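Local structure of walker-Type ATPase (Pyrococcus abyssi, 2QEN) at residues 3-8 and 242-247; 33-38 and 176-181. The protein is a Walker-type ATPase-family protein of unknown cellular function that binds ADP and magnesium and is inferred to bind ATP. The protein carries 1 engineered substitution. All coordinates share one frame; numbering follows the deposited sequence.

Contact 1 of 2, residues 3-8 and 242-247. With ADP (adenosine-5'-diphosphate), chain C.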
# COMPACT_ATOMS: atom_id res chain seq x y z
N PHE A 3 -5.30 -13.73 -14.35
CA PHE A 3 -3.92 -14.14 -14.50
C PHE A 3 -3.22 -13.29 -15.57
O PHE A 3 -2.98 -13.71 -16.69
CB PHE A 3 -3.81 -15.65 -14.73
CG PHE A 3 -4.33 -16.48 -13.57
CD1 PHE A 3 -4.53 -15.91 -12.30
CD2 PHE A 3 -4.58 -17.84 -13.73
CE1 PHE A 3 -4.99 -16.68 -11.22
CE2 PHE A 3 -5.03 -18.62 -12.66
CZ PHE A 3 -5.24 -18.04 -11.41
N ASP A 4 -2.91 -12.07 -15.16
CA ASP A 4 -2.34 -11.04 -16.02
C ASP A 4 -1.56 -10.11 -15.11
O ASP A 4 -2.06 -9.71 -14.07
CB ASP A 4 -3.46 -10.28 -16.74
CG ASP A 4 -2.96 -9.45 -17.89
OD1 ASP A 4 -2.16 -8.51 -17.66
OD2 ASP A 4 -3.36 -9.74 -19.04
N LEU A 5 -0.33 -9.77 -15.50
CA LEU A 5 0.58 -8.98 -14.65
C LEU A 5 0.43 -7.46 -14.74
O LEU A 5 0.92 -6.75 -13.87
CB LEU A 5 2.04 -9.36 -14.93
CG LEU A 5 2.44 -10.81 -14.70
CD1 LEU A 5 3.65 -11.17 -15.56
CD2 LEU A 5 2.71 -11.09 -13.22
N ARG A 6 -0.24 -6.97 -15.79
CA ARG A 6 -0.50 -5.52 -15.92
C ARG A 6 -1.37 -4.99 -14.77
O ARG A 6 -2.15 -5.75 -14.20
CB ARG A 6 -1.15 -5.21 -17.28
CG ARG A 6 -0.38 -5.75 -18.48
CD ARG A 6 -1.00 -5.35 -19.82
NE ARG A 6 -2.39 -5.80 -19.97
CZ ARG A 6 -2.78 -6.79 -20.78
NH1 ARG A 6 -1.91 -7.46 -21.52
NH2 ARG A 6 -4.07 -7.12 -20.84
N PRO A 7 -1.23 -3.68 -14.42
CA PRO A 7 -2.01 -3.12 -13.32
C PRO A 7 -3.53 -3.20 -13.53
O PRO A 7 -4.03 -2.96 -14.62
CB PRO A 7 -1.57 -1.65 -13.29
CG PRO A 7 -0.23 -1.63 -13.93
CD PRO A 7 -0.32 -2.68 -15.01
N LYS A 8 -4.25 -3.54 -12.47
CA LYS A 8 -5.70 -3.62 -12.53
C LYS A 8 -6.31 -2.26 -12.14
O LYS A 8 -5.97 -1.69 -11.11
CB LYS A 8 -6.21 -4.76 -11.65
CG LYS A 8 -5.68 -6.11 -12.14
CD LYS A 8 -6.17 -7.29 -11.36
CE LYS A 8 -5.44 -8.58 -11.80
NZ LYS A 8 -5.52 -8.90 -13.27
N LEU A 242 -0.73 -14.93 -5.69
CA LEU A 242 -1.72 -15.77 -6.39
C LEU A 242 -1.79 -15.49 -7.90
O LEU A 242 -1.98 -16.41 -8.69
CB LEU A 242 -3.11 -15.62 -5.74
CG LEU A 242 -3.33 -16.14 -4.30
CD1 LEU A 242 -4.71 -15.75 -3.78
CD2 LEU A 242 -3.11 -17.63 -4.16
N VAL A 243 -1.66 -14.21 -8.27
CA VAL A 243 -1.59 -13.81 -9.69
C VAL A 243 -0.27 -14.23 -10.38
O VAL A 243 -0.31 -14.72 -11.50
CB VAL A 243 -1.87 -12.29 -9.90
CG1 VAL A 243 -1.56 -11.86 -11.36
CG2 VAL A 243 -3.32 -11.96 -9.57
N VAL A 244 0.87 -14.04 -9.72
CA VAL A 244 2.17 -14.50 -10.25
C VAL A 244 2.13 -16.01 -10.51
O VAL A 244 2.58 -16.48 -11.56
CB VAL A 244 3.36 -14.18 -9.28
CG1 VAL A 244 4.64 -14.89 -9.74
CG2 VAL A 244 3.59 -12.65 -9.15
N PHE A 245 1.62 -16.77 -9.55
CA PHE A 245 1.44 -18.22 -9.69
C PHE A 245 0.53 -18.58 -10.88
O PHE A 245 0.87 -19.44 -11.69
CB PHE A 245 0.90 -18.84 -8.40
CG PHE A 245 0.59 -20.31 -8.53
CD1 PHE A 245 1.63 -21.26 -8.51
CD2 PHE A 245 -0.73 -20.74 -8.71
CE1 PHE A 245 1.36 -22.61 -8.68
CE2 PHE A 245 -1.01 -22.09 -8.90
CZ PHE A 245 0.02 -23.03 -8.87
N GLY A 246 -0.62 -17.91 -10.99
CA GLY A 246 -1.57 -18.16 -12.07
C GLY A 246 -0.93 -17.95 -13.44
O GLY A 246 -1.01 -18.81 -14.29
N VAL A 247 -0.28 -16.81 -13.63
CA VAL A 247 0.57 -16.54 -14.80
C VAL A 247 1.61 -17.63 -15.07
O VAL A 247 1.69 -18.15 -16.18
CB VAL A 247 1.25 -15.13 -14.67
CG1 VAL A 247 2.28 -14.87 -15.80
CG2 VAL A 247 0.17 -14.01 -14.68
PB ADP C . -0.69 -3.14 -2.55
O1B ADP C . -1.61 -3.52 -1.41
O2B ADP C . -1.04 -1.79 -3.12
O3B ADP C . 0.79 -3.29 -2.28
PA ADP C . -1.51 -4.09 -5.22
O1A ADP C . -2.87 -3.44 -5.33
O2A ADP C . -0.38 -3.59 -6.07
O3A ADP C . -1.02 -4.24 -3.67
O5' ADP C . -1.77 -5.65 -5.53
C5' ADP C . -0.73 -6.57 -5.86
C4' ADP C . -1.12 -7.31 -7.14
O4' ADP C . -2.08 -8.35 -6.85
C3' ADP C . -1.82 -6.45 -8.20
O3' ADP C . -0.91 -5.90 -9.14
C2' ADP C . -2.69 -7.43 -8.92
O2' ADP C . -1.80 -8.25 -9.67
C1' ADP C . -3.12 -8.37 -7.83
N9 ADP C . -4.40 -8.09 -7.14
C8 ADP C . -4.51 -7.45 -5.96
N7 ADP C . -5.80 -7.43 -5.54
C5 ADP C . -6.53 -8.07 -6.46
C6 ADP C . -7.96 -8.42 -6.64
N6 ADP C . -8.88 -8.06 -5.72
N1 ADP C . -8.31 -9.11 -7.75
C2 ADP C . -7.41 -9.47 -8.67
N3 ADP C . -6.09 -9.21 -8.57
C4 ADP C . -5.60 -8.52 -7.51

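Contact 2 of 2, residues 33-38 and 176-181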
# COMPACT_ATOMS: atom_id res chain seq x y z
N LEU A 33 -11.20 12.53 5.88
CA LEU A 33 -9.94 11.84 5.72
C LEU A 33 -10.13 10.33 6.02
O LEU A 33 -10.71 9.97 7.05
CB LEU A 33 -8.93 12.42 6.72
CG LEU A 33 -7.43 12.58 6.44
CD1 LEU A 33 -6.65 12.56 7.75
CD2 LEU A 33 -6.86 11.58 5.49
N THR A 34 -9.62 9.48 5.14
CA THR A 34 -9.75 8.01 5.25
C THR A 34 -8.38 7.38 5.08
O THR A 34 -7.61 7.81 4.22
CB THR A 34 -10.74 7.48 4.17
OG1 THR A 34 -12.05 7.96 4.46
CG2 THR A 34 -10.79 5.95 4.10
N LEU A 35 -8.06 6.40 5.91
CA LEU A 35 -6.83 5.62 5.75
C LEU A 35 -7.14 4.23 5.18
O LEU A 35 -8.01 3.53 5.69
CB LEU A 35 -6.03 5.50 7.07
CG LEU A 35 -5.93 6.74 7.97
CD1 LEU A 35 -5.13 6.47 9.24
CD2 LEU A 35 -5.35 7.94 7.21
N LEU A 36 -6.45 3.86 4.10
CA LEU A 36 -6.60 2.54 3.54
C LEU A 36 -5.36 1.70 3.86
O LEU A 36 -4.27 1.99 3.37
CB LEU A 36 -6.88 2.61 2.04
CG LEU A 36 -7.17 1.29 1.33
CD1 LEU A 36 -8.59 0.86 1.65
CD2 LEU A 36 -6.97 1.44 -0.17
N LEU A 37 -5.54 0.68 4.69
CA LEU A 37 -4.42 0.03 5.38
C LEU A 37 -4.35 -1.48 5.18
O LEU A 37 -5.39 -2.15 5.12
CB LEU A 37 -4.50 0.33 6.88
CG LEU A 37 -4.60 1.80 7.31
CD1 LEU A 37 -4.86 1.93 8.83
CD2 LEU A 37 -3.34 2.58 6.89
N GLY A 38 -3.13 -1.99 5.10
CA GLY A 38 -2.87 -3.42 4.97
C GLY A 38 -1.45 -3.74 4.51
O GLY A 38 -0.69 -2.85 4.12
N LEU A 176 4.02 3.26 10.36
CA LEU A 176 4.78 4.41 9.89
C LEU A 176 3.86 5.50 9.39
O LEU A 176 4.19 6.69 9.49
CB LEU A 176 5.77 3.98 8.79
CG LEU A 176 7.29 3.94 9.06
CD1 LEU A 176 7.72 3.75 10.53
CD2 LEU A 176 8.00 2.95 8.16
N LEU A 177 2.71 5.10 8.84
CA LEU A 177 1.68 6.06 8.46
C LEU A 177 1.11 6.72 9.71
O LEU A 177 1.09 7.94 9.78
CB LEU A 177 0.60 5.44 7.55
CG LEU A 177 -0.50 6.39 7.05
CD1 LEU A 177 0.10 7.61 6.34
CD2 LEU A 177 -1.53 5.70 6.13
N HIS A 178 0.67 5.93 10.68
CA HIS A 178 0.21 6.47 11.97
C HIS A 178 1.25 7.40 12.62
O HIS A 178 0.88 8.40 13.23
CB HIS A 178 -0.16 5.36 12.97
CG HIS A 178 -1.29 4.48 12.54
ND1 HIS A 178 -2.51 4.97 12.11
CD2 HIS A 178 -1.40 3.13 12.51
CE1 HIS A 178 -3.31 3.96 11.82
NE2 HIS A 178 -2.66 2.83 12.05
N ASP A 179 2.53 7.05 12.50
CA ASP A 179 3.61 7.87 13.07
C ASP A 179 3.69 9.23 12.38
O ASP A 179 3.84 10.23 13.05
CB ASP A 179 4.97 7.17 12.97
CG ASP A 179 5.29 6.30 14.17
OD1 ASP A 179 4.49 6.24 15.12
OD2 ASP A 179 6.38 5.68 14.16
N PHE A 180 3.61 9.23 11.06
CA PHE A 180 3.68 10.47 10.26
C PHE A 180 2.54 11.44 10.59
O PHE A 180 2.78 12.64 10.74
CB PHE A 180 3.70 10.13 8.75
CG PHE A 180 3.46 11.30 7.85
CD1 PHE A 180 4.28 12.44 7.90
CD2 PHE A 180 2.44 11.26 6.90
CE1 PHE A 180 4.07 13.53 7.05
CE2 PHE A 180 2.20 12.35 6.04
CZ PHE A 180 3.02 13.49 6.11
N LEU A 181 1.31 10.93 10.69
CA LEU A 181 0.12 11.76 10.95
C LEU A 181 0.09 12.38 12.35
O LEU A 181 -0.30 13.55 12.50
CB LEU A 181 -1.16 10.96 10.66
CG LEU A 181 -1.36 10.45 9.23
CD1 LEU A 181 -2.64 9.64 9.11
CD2 LEU A 181 -1.35 11.58 8.20

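Contact 1 of 2, residues 3-8 and 242-247
F3 lays its ring flat over the backbone of G246. The CA of G246 lies 3.4 Å from the centroid of the F3 ring and only 8° off the ring normal, which defines a CH-pi contact over the face; having no side chain, the glycine brings its backbone directly against the aromatic carbons. One turn of the helix supplies the neighbours. V247 holds CG2 anti to its carbonyl carbon (chi1 173° for the other branch, CG1), and this methyl sits 3.6 Å from F3 C. The same CG2 lies 3.9 Å from L5 CG, the two side chains crossing at a slant. V243 sends CG1 to within 3.5 Å of D4 O.

V243 also faces the nucleotide: its CG2 is 4.0 Å from ADP C1'. From the other segment, the aliphatic part of K8 passes the adenine, K8 CE lying 3.4 Å from ADP N3, while K8 NZ is hydrogen-bonded to L2 O.

Farther out, D4 OD1 accepts R6 N at 3.1 Å (N-H...O angle 152°), an Asx turn within the N-terminal loop; the R6 guanidinium adds a charge-only pairing with D4 OD2. F216 meets F3 edge-to-face, and F211 and L212 of helix 205-217 also touch it.

With no hydrogen bond between the two segments, N-terminal loop and helix 239-252 are joined by apolar and CH-pi packing, and K8 and V243 meet the base and ribose of ADP through carbon atoms, the K8 ammonium being held instead by L2 O.

Contact 2 of 2, residues 33-38 and 176-181
L177 and L181, which both meet the strand, are tied to each other by the helical hydrogen bond from L181 N to L177 O (3.1 Å); its neighbour in the helix, F180 N to L176 O, measures 3.0 Å. The i to i+4 bond between them sets the two leucines one turn apart on the side of the helix that faces strand 33-37. No hydrogen bond crosses the contact, so the strand answers with side chains alone. L35 and L37, two residues apart on an extended chain, both direct CB toward the helix, while the CB of the intervening L36 points away from it, and the L36 side chain touches V198 and V200.

The leucines pair off along this line. L35 and L181 reach tip to tip, with L35 CD2 3.7 Å from L181 CD1. At the next position L37 CD2 comes to 3.7 Å from L177 CD2, the side chains running across one another; L177 carries CG anti to its backbone N (chi1 -178°), which extends the branch outward from the helix. H178 takes the flank. Its imidazole is inclined to both leucine methyls, and its CE1 is shared between them, 4.0 Å from L35 CD1 and 3.9 Å from L37 CD1. E197 of strand 196-199 touches H178 as well as L35 and L37, while L169 of strand 165-171 adjoins L35 and L181.

The segment axes approach to 11.0 Å at 156°, a nearly antiparallel course. Helix 174-181 thus covers strand 33-37 along the crossover from strand 165-171 to strand 196-199, the two strands that flank 33-37 in the parallel sheet. Strand 33-37 leads directly into the Walker A loop, where G38 O accepts from K44 NZ; with 33-37 between 165-171 and 196-199, the 2-3-4-1-5 parallel order is that of an ASCE-type P-loop NTPase core.

The two contacts lie on different sides of the nucleotide site, their centres 27 Å apart and their nearest atoms about 11 Å apart, without touching. Along the chain, contact 2 is nested within the long loop that contact 1 closes. Contact 1 contributes K8 and V243 to the ADP pocket at its adenosine end, and the V243 side chain is about 14 Å from the magnesium ion. Contact 2 is one layer removed: the L37 side chain is about 10 Å from ADP and 11 Å from magnesium, and about 6 Å from that of K44, which binds ADP. One contact therefore borders the ligand directly, whereas the other packs a helix on the strand that leads into the P-loop.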